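Local coordinates for o-succinylbenzoate synthase (Synechococcus elongatus, PDB 2OZT), which catalyses the dehydration of SHCHC to 2-succinylbenzoate, a step in phylloquinone biosynthesis, as a monomeric enzyme that depends on a divalent metal ion, at residues Tyr44-Pro49 against Ala277-Ala282; Thr134-Val139 against Arg165-Gly170; Ile192-Gln197 against Ala217-Glu222. All coordinates share one frame; numbering follows the deposited sequence.

Interaction 1 of 3, residues Tyr44-Pro49 against Ala277-Ala282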
loop_
_atom_site.group_PDB
_atom_site.type_symbol
_atom_site.label_atom_id
_atom_site.label_comp_id
_atom_site.label_asym_id
_atom_site.label_seq_id
_atom_site.Cartn_x
_atom_site.Cartn_y
_atom_site.Cartn_z
ATOM N N TYR A 44 20.173 -0.544 4.807
ATOM C CA TYR A 44 19.302 0.660 4.920
ATOM C C TYR A 44 17.851 0.265 5.064
ATOM O O TYR A 44 17.440 -0.745 4.529
ATOM C CB TYR A 44 19.418 1.569 3.688
ATOM C CG TYR A 44 20.785 2.154 3.432
ATOM C CD1 TYR A 44 21.119 3.449 3.843
ATOM C CD2 TYR A 44 21.738 1.396 2.759
ATOM C CE1 TYR A 44 22.410 3.950 3.566
ATOM C CE2 TYR A 44 22.980 1.888 2.483
ATOM C CZ TYR A 44 23.308 3.140 2.883
ATOM O OH TYR A 44 24.605 3.538 2.570
ATOM N N GLY A 45 17.084 1.104 5.765
ATOM C CA GLY A 45 15.638 0.851 5.919
ATOM C C GLY A 45 14.963 2.207 5.991
ATOM O O GLY A 45 15.590 3.264 6.141
ATOM N N GLU A 46 13.642 2.141 5.859
ATOM C CA GLU A 46 12.819 3.357 5.888
ATOM C C GLU A 46 11.584 3.137 6.743
ATOM O O GLU A 46 10.877 2.138 6.588
ATOM C CB GLU A 46 12.429 3.720 4.464
ATOM C CG GLU A 46 11.456 4.912 4.372
ATOM C CD GLU A 46 11.174 5.349 2.932
ATOM O OE1 GLU A 46 11.795 4.857 1.945
ATOM O OE2 GLU A 46 10.232 6.213 2.788
ATOM N N ILE A 47 11.317 4.113 7.622
ATOM C CA ILE A 47 10.123 4.140 8.494
ATOM C C ILE A 47 9.284 5.348 8.092
ATOM O O ILE A 47 9.695 6.498 8.278
ATOM C CB ILE A 47 10.540 4.339 9.964
ATOM C CG1 ILE A 47 11.521 3.216 10.383
ATOM C CG2 ILE A 47 9.379 4.417 10.918
ATOM C CD1 ILE A 47 12.155 3.418 11.773
ATOM N N ALA A 48 8.107 5.098 7.506
ATOM C CA ALA A 48 7.284 6.190 6.996
ATOM C C ALA A 48 5.795 5.953 7.254
ATOM O O ALA A 48 5.047 5.745 6.300
ATOM C CB ALA A 48 7.540 6.340 5.482
ATOM N N PRO A 49 5.337 6.040 8.506
ATOM C CA PRO A 49 3.903 5.911 8.732
ATOM C C PRO A 49 3.148 7.018 7.972
ATOM O O PRO A 49 3.708 8.111 7.683
ATOM C CB PRO A 49 3.760 6.088 10.232
ATOM C CG PRO A 49 4.991 6.933 10.650
ATOM C CD PRO A 49 6.079 6.355 9.739
ATOM N N ALA A 277 12.316 5.473 -2.040
ATOM C CA ALA A 277 12.982 4.405 -2.774
ATOM C C ALA A 277 13.578 3.313 -1.882
ATOM O O ALA A 277 13.640 2.141 -2.296
ATOM C CB ALA A 277 14.084 5.011 -3.638
ATOM N N ILE A 278 13.996 3.657 -0.676
ATOM C CA ILE A 278 14.539 2.624 0.214
ATOM C C ILE A 278 13.434 1.610 0.562
ATOM O O ILE A 278 13.579 0.421 0.361
ATOM C CB ILE A 278 15.211 3.226 1.438
ATOM C CG1 ILE A 278 16.490 3.925 0.959
ATOM C CG2 ILE A 278 15.490 2.154 2.484
ATOM C CD1 ILE A 278 17.225 4.729 2.104
ATOM N N ALA A 279 12.280 2.119 1.008
ATOM C CA ALA A 279 11.158 1.232 1.344
ATOM C C ALA A 279 10.635 0.514 0.117
ATOM O O ALA A 279 10.351 -0.667 0.175
ATOM C CB ALA A 279 10.012 2.089 1.944
ATOM N N ARG A 280 10.467 1.241 -0.993
ATOM C CA ARG A 280 9.900 0.576 -2.209
ATOM C C ARG A 280 10.824 -0.556 -2.670
ATOM O O ARG A 280 10.333 -1.623 -3.023
ATOM C CB ARG A 280 9.676 1.550 -3.374
ATOM C CG ARG A 280 8.579 2.497 -3.084
ATOM C CD ARG A 280 7.889 3.116 -4.311
ATOM N NE ARG A 280 7.262 4.339 -3.817
ATOM C CZ ARG A 280 6.812 5.357 -4.551
ATOM N NH1 ARG A 280 6.857 5.313 -5.895
ATOM N NH2 ARG A 280 6.303 6.412 -3.923
ATOM N N THR A 281 12.142 -0.323 -2.655
ATOM C CA THR A 281 13.061 -1.360 -3.113
ATOM C C THR A 281 13.024 -2.551 -2.166
ATOM O O THR A 281 13.031 -3.700 -2.621
ATOM C CB THR A 281 14.493 -0.825 -3.268
ATOM O OG1 THR A 281 14.468 0.335 -4.093
ATOM C CG2 THR A 281 15.362 -1.872 -3.998
ATOM N N ALA A 282 12.938 -2.296 -0.869
ATOM C CA ALA A 282 12.770 -3.355 0.101
ATOM C C ALA A 282 11.504 -4.176 -0.156
ATOM O O ALA A 282 11.501 -5.402 0.006
ATOM C CB ALA A 282 12.712 -2.783 1.500
HETATM O O HOH W 1 13.850 6.242 0.210
#
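E46 and A279 carry the one direct hydrogen bond of this contact, where a strand of the N-terminal domain meets the first turn of helix 277-290. With CG anti to the backbone N (chi1 175°) and its chain extended, the glutamate stretches across to the helix, and its OE1 accepts from A279 N at 2.9 Å. The donor comes from above the carboxylate plane. The methyl of A279 closes down on the same group, its CB 3.3 Å from E46 OE1, so in this tight part the carboxylate is both bonded and packed. I278 extends the close packing along the strand: I278 CG2, anti to the backbone N, presses on the glycine backbone, 3.5 Å from G45 C.

Toward Y44 the fit relaxes. The same CG2 lies 4.1 Å from Y44 CB, and the ring itself leads away from the helix, its hydroxyl bonded to E316. At the start of the helix a water takes the place of direct packing: it accepts from I278 N at 2.7 Å and donates to E46 OE1 at 3.0 Å. OE1 thus serves two N-H groups, one directly and one through water, while OE2 is held by Y10 and by the backbone N of G276. The positive end of the helix dipole would probably stabilise this carboxylate.

The arrangement illustrates how the capping domain of an enolase-superfamily enzyme is fastened to its barrel. Residues 44-47, in an edge strand of the antiparallel sheet, run at 108° to residues 277-282, the start of the helix that follows barrel strand 268-270. Y32 of strand 23-36 touches both E46 and I278, F89 of helix 85-97 packs on A279, and helix 312-320 covers I278 through Y315 and L318.

Interaction 2 of 3, residues Thr134-Val139 against Arg165-Gly170. With NA (sodium ion), chain D; PO4 (phosphate ion), chain B.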
loop_
_atom_site.group_PDB
_atom_site.type_symbol
_atom_site.label_atom_id
_atom_site.label_comp_id
_atom_site.label_asym_id
_atom_site.label_seq_id
_atom_site.Cartn_x
_atom_site.Cartn_y
_atom_site.Cartn_z
ATOM N N THR A 134 -4.574 -3.190 -15.741
ATOM C CA THR A 134 -5.475 -3.110 -14.575
ATOM C C THR A 134 -5.506 -1.673 -14.148
ATOM O O THR A 134 -4.472 -0.979 -14.165
ATOM C CB THR A 134 -4.924 -3.951 -13.414
ATOM O OG1 THR A 134 -4.910 -5.324 -13.837
ATOM C CG2 THR A 134 -5.781 -3.833 -12.170
ATOM N N PHE A 135 -6.714 -1.204 -13.806
ATOM C CA PHE A 135 -6.962 0.197 -13.498
ATOM C C PHE A 135 -7.697 0.319 -12.183
ATOM O O PHE A 135 -8.427 -0.599 -11.811
ATOM C CB PHE A 135 -7.873 0.802 -14.594
ATOM C CG PHE A 135 -7.219 0.795 -15.949
ATOM C CD1 PHE A 135 -6.426 1.845 -16.342
ATOM C CD2 PHE A 135 -7.361 -0.298 -16.781
ATOM C CE1 PHE A 135 -5.780 1.831 -17.580
ATOM C CE2 PHE A 135 -6.724 -0.318 -18.042
ATOM C CZ PHE A 135 -5.898 0.740 -18.411
ATOM N N LYS A 136 -7.528 1.457 -11.530
ATOM C CA LYS A 136 -8.343 1.755 -10.324
ATOM C C LYS A 136 -8.928 3.127 -10.494
ATOM O O LYS A 136 -8.193 4.090 -10.714
ATOM C CB LYS A 136 -7.481 1.716 -9.052
ATOM C CG LYS A 136 -8.359 1.956 -7.769
ATOM C CD LYS A 136 -7.558 1.765 -6.461
ATOM C CE LYS A 136 -6.637 2.927 -6.190
ATOM N NZ LYS A 136 -6.155 3.052 -4.766
ATOM N N TRP A 137 -10.263 3.208 -10.451
ATOM C CA TRP A 137 -10.965 4.478 -10.653
ATOM C C TRP A 137 -11.619 4.904 -9.344
ATOM O O TRP A 137 -12.226 4.079 -8.648
ATOM C CB TRP A 137 -12.052 4.273 -11.722
ATOM C CG TRP A 137 -12.897 5.509 -12.033
ATOM C CD1 TRP A 137 -12.451 6.793 -12.171
ATOM C CD2 TRP A 137 -14.306 5.535 -12.248
ATOM N NE1 TRP A 137 -13.521 7.632 -12.445
ATOM C CE2 TRP A 137 -14.664 6.883 -12.484
ATOM C CE3 TRP A 137 -15.311 4.551 -12.251
ATOM C CZ2 TRP A 137 -15.994 7.283 -12.749
ATOM C CZ3 TRP A 137 -16.646 4.961 -12.494
ATOM C CH2 TRP A 137 -16.964 6.320 -12.741
ATOM N N LYS A 138 -11.478 6.179 -9.015
ATOM C CA LYS A 138 -12.056 6.754 -7.803
ATOM C C LYS A 138 -13.530 6.998 -7.993
ATOM O O LYS A 138 -13.938 7.643 -8.972
ATOM C CB LYS A 138 -11.333 8.077 -7.498
ATOM C CG LYS A 138 -11.617 8.655 -6.134
ATOM C CD LYS A 138 -10.830 9.945 -5.930
ATOM C CE LYS A 138 -10.871 10.375 -4.479
ATOM N NZ LYS A 138 -10.018 11.606 -4.331
ATOM N N VAL A 139 -14.313 6.439 -7.061
ATOM C CA VAL A 139 -15.770 6.643 -7.026
ATOM C C VAL A 139 -16.189 7.207 -5.667
ATOM O O VAL A 139 -15.384 7.380 -4.738
ATOM C CB VAL A 139 -16.554 5.369 -7.378
ATOM C CG1 VAL A 139 -16.245 4.914 -8.787
ATOM C CG2 VAL A 139 -16.171 4.230 -6.410
ATOM N N ARG A 165 -10.736 -1.804 -10.890
ATOM C CA ARG A 165 -11.027 -1.705 -9.454
ATOM C C ARG A 165 -11.765 -0.403 -9.214
ATOM O O ARG A 165 -11.421 0.616 -9.847
ATOM C CB ARG A 165 -9.688 -1.711 -8.670
ATOM C CG ARG A 165 -8.831 -2.960 -8.880
ATOM C CD ARG A 165 -7.405 -2.709 -8.486
ATOM N NE ARG A 165 -6.649 -3.933 -8.754
ATOM C CZ ARG A 165 -5.347 -4.094 -8.452
ATOM N NH1 ARG A 165 -4.647 -3.111 -7.875
ATOM N NH2 ARG A 165 -4.756 -5.260 -8.749
ATOM N N LEU A 166 -12.781 -0.418 -8.353
ATOM C CA LEU A 166 -13.500 0.819 -8.040
ATOM C C LEU A 166 -13.173 1.207 -6.608
ATOM O O LEU A 166 -13.494 0.444 -5.695
ATOM C CB LEU A 166 -15.002 0.614 -8.170
ATOM C CG LEU A 166 -15.437 0.122 -9.541
ATOM C CD1 LEU A 166 -16.977 -0.135 -9.523
ATOM C CD2 LEU A 166 -15.030 1.089 -10.630
ATOM N N ASP A 167 -12.594 2.376 -6.381
ATOM C CA ASP A 167 -12.176 2.735 -5.042
ATOM C C ASP A 167 -13.078 3.811 -4.464
ATOM O O ASP A 167 -13.000 4.966 -4.886
ATOM C CB ASP A 167 -10.721 3.214 -5.085
ATOM C CG ASP A 167 -10.096 3.312 -3.711
ATOM O OD1 ASP A 167 -10.772 3.074 -2.663
ATOM O OD2 ASP A 167 -8.873 3.623 -3.608
ATOM N N ALA A 168 -13.878 3.422 -3.472
ATOM C CA ALA A 168 -14.733 4.385 -2.817
ATOM C C ALA A 168 -14.086 5.126 -1.654
ATOM O O ALA A 168 -14.651 6.136 -1.161
ATOM C CB ALA A 168 -16.006 3.703 -2.354
ATOM N N ASN A 169 -12.936 4.643 -1.158
ATOM C CA ASN A 169 -12.251 5.295 -0.040
ATOM C C ASN A 169 -13.153 5.555 1.150
ATOM O O ASN A 169 -13.008 6.556 1.857
ATOM C CB ASN A 169 -11.550 6.584 -0.483
ATOM C CG ASN A 169 -10.510 6.322 -1.528
ATOM O OD1 ASN A 169 -10.711 6.618 -2.703
ATOM N ND2 ASN A 169 -9.394 5.734 -1.106
ATOM N N GLY A 170 -14.072 4.622 1.391
ATOM C CA GLY A 170 -14.923 4.712 2.568
ATOM C C GLY A 170 -15.967 5.817 2.463
ATOM O O GLY A 170 -16.505 6.243 3.497
HETATM NA NA NA D . -9.530 2.588 -0.514
HETATM P P PO4 B . -5.096 -8.094 -11.490
HETATM O O1 PO4 B . -3.819 -7.495 -11.991
HETATM O O2 PO4 B . -5.321 -7.504 -10.141
HETATM O O3 PO4 B . -6.218 -7.662 -12.435
HETATM O O4 PO4 B . -5.274 -9.595 -11.348
HETATM O O HOH W 2 -13.137 8.070 -3.386
#
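The R165 guanidinium has T134 CG2 over one face, 3.5 Å from NE, and at its edge, in plane, an oxygen of a phosphate ion, probably from the crystallisation liquor, with NH2 donating to O2 at 2.7 Å. The W137 indole has V139 CG1 against one face, toward the rim, and L166 CD2 beside its edge, 3.8 Å from CE3. Two parallel barrel strands pair here, W137 N donating to R165 O and D167 N to W137 O. The side chains of W137 and L166 point outward, toward crossover helix 144-157, those of K136, K138, R165 and D167 to the interior.

D167 divides its oxygens. OD1 binds the sodium ion at 2.5 Å and closes an Asx turn by accepting from N169 N; OD2 takes a salt bridge from K136 NZ at 3.0 Å, met on the anti side, 26° out of the carboxylate plane. K136 gets there by a bend at chi3 (75°).

D167, an established magnesium ligand, pairs in the sheet with K138, the predicted proton donor on the same face, and sodium probably stands in for magnesium. With one oxygen on the metal and the other gripped by K136, its carboxylate is probably restrained from turning.

Interaction 3 of 3, residues Ile192-Gln197 against Ala217-Glu222. With NA (sodium ion), chain D.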
loop_
_atom_site.group_PDB
_atom_site.type_symbol
_atom_site.label_atom_id
_atom_site.label_comp_id
_atom_site.label_asym_id
_atom_site.label_seq_id
_atom_site.Cartn_x
_atom_site.Cartn_y
_atom_site.Cartn_z
ATOM N N ILE A 192 -14.884 -5.934 -13.911
ATOM C CA ILE A 192 -14.850 -5.457 -12.465
ATOM C C ILE A 192 -14.169 -6.418 -11.465
ATOM O O ILE A 192 -14.689 -7.478 -11.141
ATOM C CB ILE A 192 -16.256 -5.051 -11.938
ATOM C CG1 ILE A 192 -16.877 -3.951 -12.822
ATOM C CG2 ILE A 192 -16.183 -4.552 -10.529
ATOM C CD1 ILE A 192 -16.312 -2.544 -12.610
ATOM N N GLU A 193 -13.026 -6.020 -10.935
ATOM C CA GLU A 193 -12.285 -6.919 -10.075
ATOM C C GLU A 193 -12.779 -6.874 -8.631
ATOM O O GLU A 193 -12.979 -7.909 -7.985
ATOM C CB GLU A 193 -10.813 -6.544 -10.143
ATOM C CG GLU A 193 -9.895 -7.551 -9.468
ATOM C CD GLU A 193 -8.427 -7.195 -9.591
ATOM O OE1 GLU A 193 -8.095 -6.074 -10.015
ATOM O OE2 GLU A 193 -7.599 -8.078 -9.284
ATOM N N TYR A 194 -12.942 -5.671 -8.108
ATOM C CA TYR A 194 -13.525 -5.476 -6.791
ATOM C C TYR A 194 -13.901 -4.038 -6.582
ATOM O O TYR A 194 -13.483 -3.144 -7.360
ATOM C CB TYR A 194 -12.565 -5.925 -5.667
ATOM C CG TYR A 194 -11.118 -5.398 -5.657
ATOM C CD1 TYR A 194 -10.069 -6.280 -5.920
ATOM C CD2 TYR A 194 -10.806 -4.076 -5.354
ATOM C CE1 TYR A 194 -8.714 -5.866 -5.841
ATOM C CE2 TYR A 194 -9.437 -3.645 -5.290
ATOM C CZ TYR A 194 -8.440 -4.550 -5.542
ATOM O OH TYR A 194 -7.147 -4.086 -5.450
ATOM N N VAL A 195 -14.735 -3.820 -5.552
ATOM C CA VAL A 195 -14.992 -2.502 -4.998
ATOM C C VAL A 195 -14.121 -2.376 -3.736
ATOM O O VAL A 195 -14.193 -3.212 -2.842
ATOM C CB VAL A 195 -16.508 -2.278 -4.676
ATOM C CG1 VAL A 195 -16.683 -0.938 -4.013
ATOM C CG2 VAL A 195 -17.381 -2.399 -5.936
ATOM N N GLU A 196 -13.332 -1.325 -3.695
ATOM C CA GLU A 196 -12.395 -1.115 -2.597
ATOM C C GLU A 196 -12.975 -0.185 -1.541
ATOM O O GLU A 196 -13.454 0.910 -1.884
ATOM C CB GLU A 196 -11.087 -0.534 -3.134
ATOM C CG GLU A 196 -9.967 -0.443 -2.115
ATOM C CD GLU A 196 -8.672 -0.049 -2.794
ATOM O OE1 GLU A 196 -8.668 0.059 -4.025
ATOM O OE2 GLU A 196 -7.650 0.108 -2.098
ATOM N N GLN A 197 -13.040 -0.669 -0.291
ATOM C CA GLN A 197 -13.472 0.151 0.858
ATOM C C GLN A 197 -14.808 0.895 0.614
ATOM O O GLN A 197 -14.846 2.118 0.627
ATOM C CB GLN A 197 -12.340 1.079 1.341
ATOM C CG GLN A 197 -12.534 1.529 2.795
ATOM C CD GLN A 197 -12.173 0.467 3.794
ATOM O OE1 GLN A 197 -11.133 -0.214 3.658
ATOM N NE2 GLN A 197 -13.006 0.281 4.818
ATOM N N ALA A 217 -16.800 -8.720 -5.631
ATOM C CA ALA A 217 -15.800 -8.781 -4.578
ATOM C C ALA A 217 -15.528 -7.423 -3.944
ATOM O O ALA A 217 -15.609 -6.393 -4.594
ATOM C CB ALA A 217 -14.467 -9.384 -5.085
ATOM N N ILE A 218 -15.167 -7.446 -2.681
ATOM C CA ILE A 218 -14.847 -6.221 -1.949
ATOM C C ILE A 218 -13.412 -6.331 -1.431
ATOM O O ILE A 218 -12.970 -7.421 -1.032
ATOM C CB ILE A 218 -15.841 -5.997 -0.776
ATOM C CG1 ILE A 218 -17.263 -5.942 -1.338
ATOM C CG2 ILE A 218 -15.519 -4.723 -0.011
ATOM C CD1 ILE A 218 -18.322 -5.691 -0.252
ATOM N N ALA A 219 -12.694 -5.216 -1.468
ATOM C CA ALA A 219 -11.342 -5.153 -0.910
ATOM C C ALA A 219 -11.295 -4.201 0.263
ATOM O O ALA A 219 -11.848 -3.110 0.229
ATOM C CB ALA A 219 -10.393 -4.652 -1.977
ATOM N N LEU A 220 -10.545 -4.561 1.300
ATOM C CA LEU A 220 -10.282 -3.644 2.409
ATOM C C LEU A 220 -8.975 -2.916 2.202
ATOM O O LEU A 220 -8.006 -3.506 1.707
ATOM C CB LEU A 220 -10.149 -4.440 3.720
ATOM C CG LEU A 220 -11.434 -5.186 4.089
ATOM C CD1 LEU A 220 -11.111 -6.065 5.268
ATOM C CD2 LEU A 220 -12.615 -4.261 4.412
ATOM N N ASP A 221 -8.967 -1.635 2.564
ATOM C CA ASP A 221 -7.761 -0.803 2.360
ATOM C C ASP A 221 -7.573 0.008 3.629
ATOM O O ASP A 221 -6.731 -0.342 4.454
ATOM C CB ASP A 221 -7.936 0.052 1.095
ATOM C CG ASP A 221 -6.750 0.941 0.795
ATOM O OD1 ASP A 221 -5.605 0.661 1.245
ATOM O OD2 ASP A 221 -6.930 1.959 0.079
ATOM N N GLU A 222 -8.336 1.080 3.808
ATOM C CA GLU A 222 -8.264 1.853 5.041
ATOM C C GLU A 222 -8.485 0.979 6.259
ATOM O O GLU A 222 -7.917 1.251 7.338
ATOM C CB GLU A 222 -9.304 2.987 4.996
ATOM C CG GLU A 222 -8.955 4.164 4.043
ATOM C CD GLU A 222 -9.380 4.016 2.583
ATOM O OE1 GLU A 222 -9.724 2.901 2.144
ATOM O OE2 GLU A 222 -9.320 5.048 1.825
HETATM NA NA NA D . -9.530 2.588 -0.514
HETATM O O HOH W 3 -15.959 -9.210 -8.398
#
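E196 OE2 and D221 OD2 stand only 2.9 Å apart, two acceptors that are not hydrogen-bonded to each other. The two carboxylate planes are turned 50° against each other. Both residues are magnesium ligands, yet sodium here is bound by D221 OD2 at 2.7 Å, by E222 OE1 and by D167 of the neighbouring strand, while the E196 carboxylate stays further off. D221 OD1 forms a salt bridge with K245, the predicted proton acceptor.

Q197 probably helps to position D221 and E222 from the second shell. A bend at chi2 (77°) swings its amide across to the loop that follows the partner strand, where OE1 accepts from D221 N at 2.8 Å in a nearly straight bond. Its NE2 is held by L199 O and S223 OG, which fixes the turn of the amide, and Q197 CG lies 3.2 Å from E222 OE1. E222 OE2 in turn accepts from N169 ND2. An alanine in place of Q197 would probably leave D221 N without this acceptor and the D221-E222 loop freer to shift its two metal-binding carboxylates.

Further back, the strands join as parallel barrel neighbours: V195 N bonds to A217 O, A219 N to V195 O and Q197 N to A219 O. Y194 has CG in the crowded position between backbone N and carbonyl carbon (chi1 51°), which lays its ring over A219. The A219 methyl carbon sits 3.7 Å from the ring centroid in a CH-pi contact.

D167, E196 and D221, at the C-terminal ends of barrel strands, form the magnesium site characteristic of the enolase superfamily, with E222 an additional ligand of the sodium ion. So many like charges would probably repel one another without a cation, and sodium is likely to offset them less fully than magnesium.

From the N terminus, the chain first builds the antiparallel sheet of the capping domain, where residues 44-49 meet a partner that begins 228 residues further on. Interaction 1 therefore closes by far the longest loop, enclosing both of the others and tying the capping domain to a late barrel helix. Within that loop, interaction 2 closes after one beta-alpha-beta unit; interaction 3 opens one helix later, at strand 192-196, and closes over a beta-alpha-beta unit of its own, so the two follow in series and do not cross. Strands 163-167 and 192-196 are neighbours, so interactions 2 and 3 touch and share the sodium ion. Interaction 1 lies about 26 Å from each, centre to centre, beyond the chain's centre.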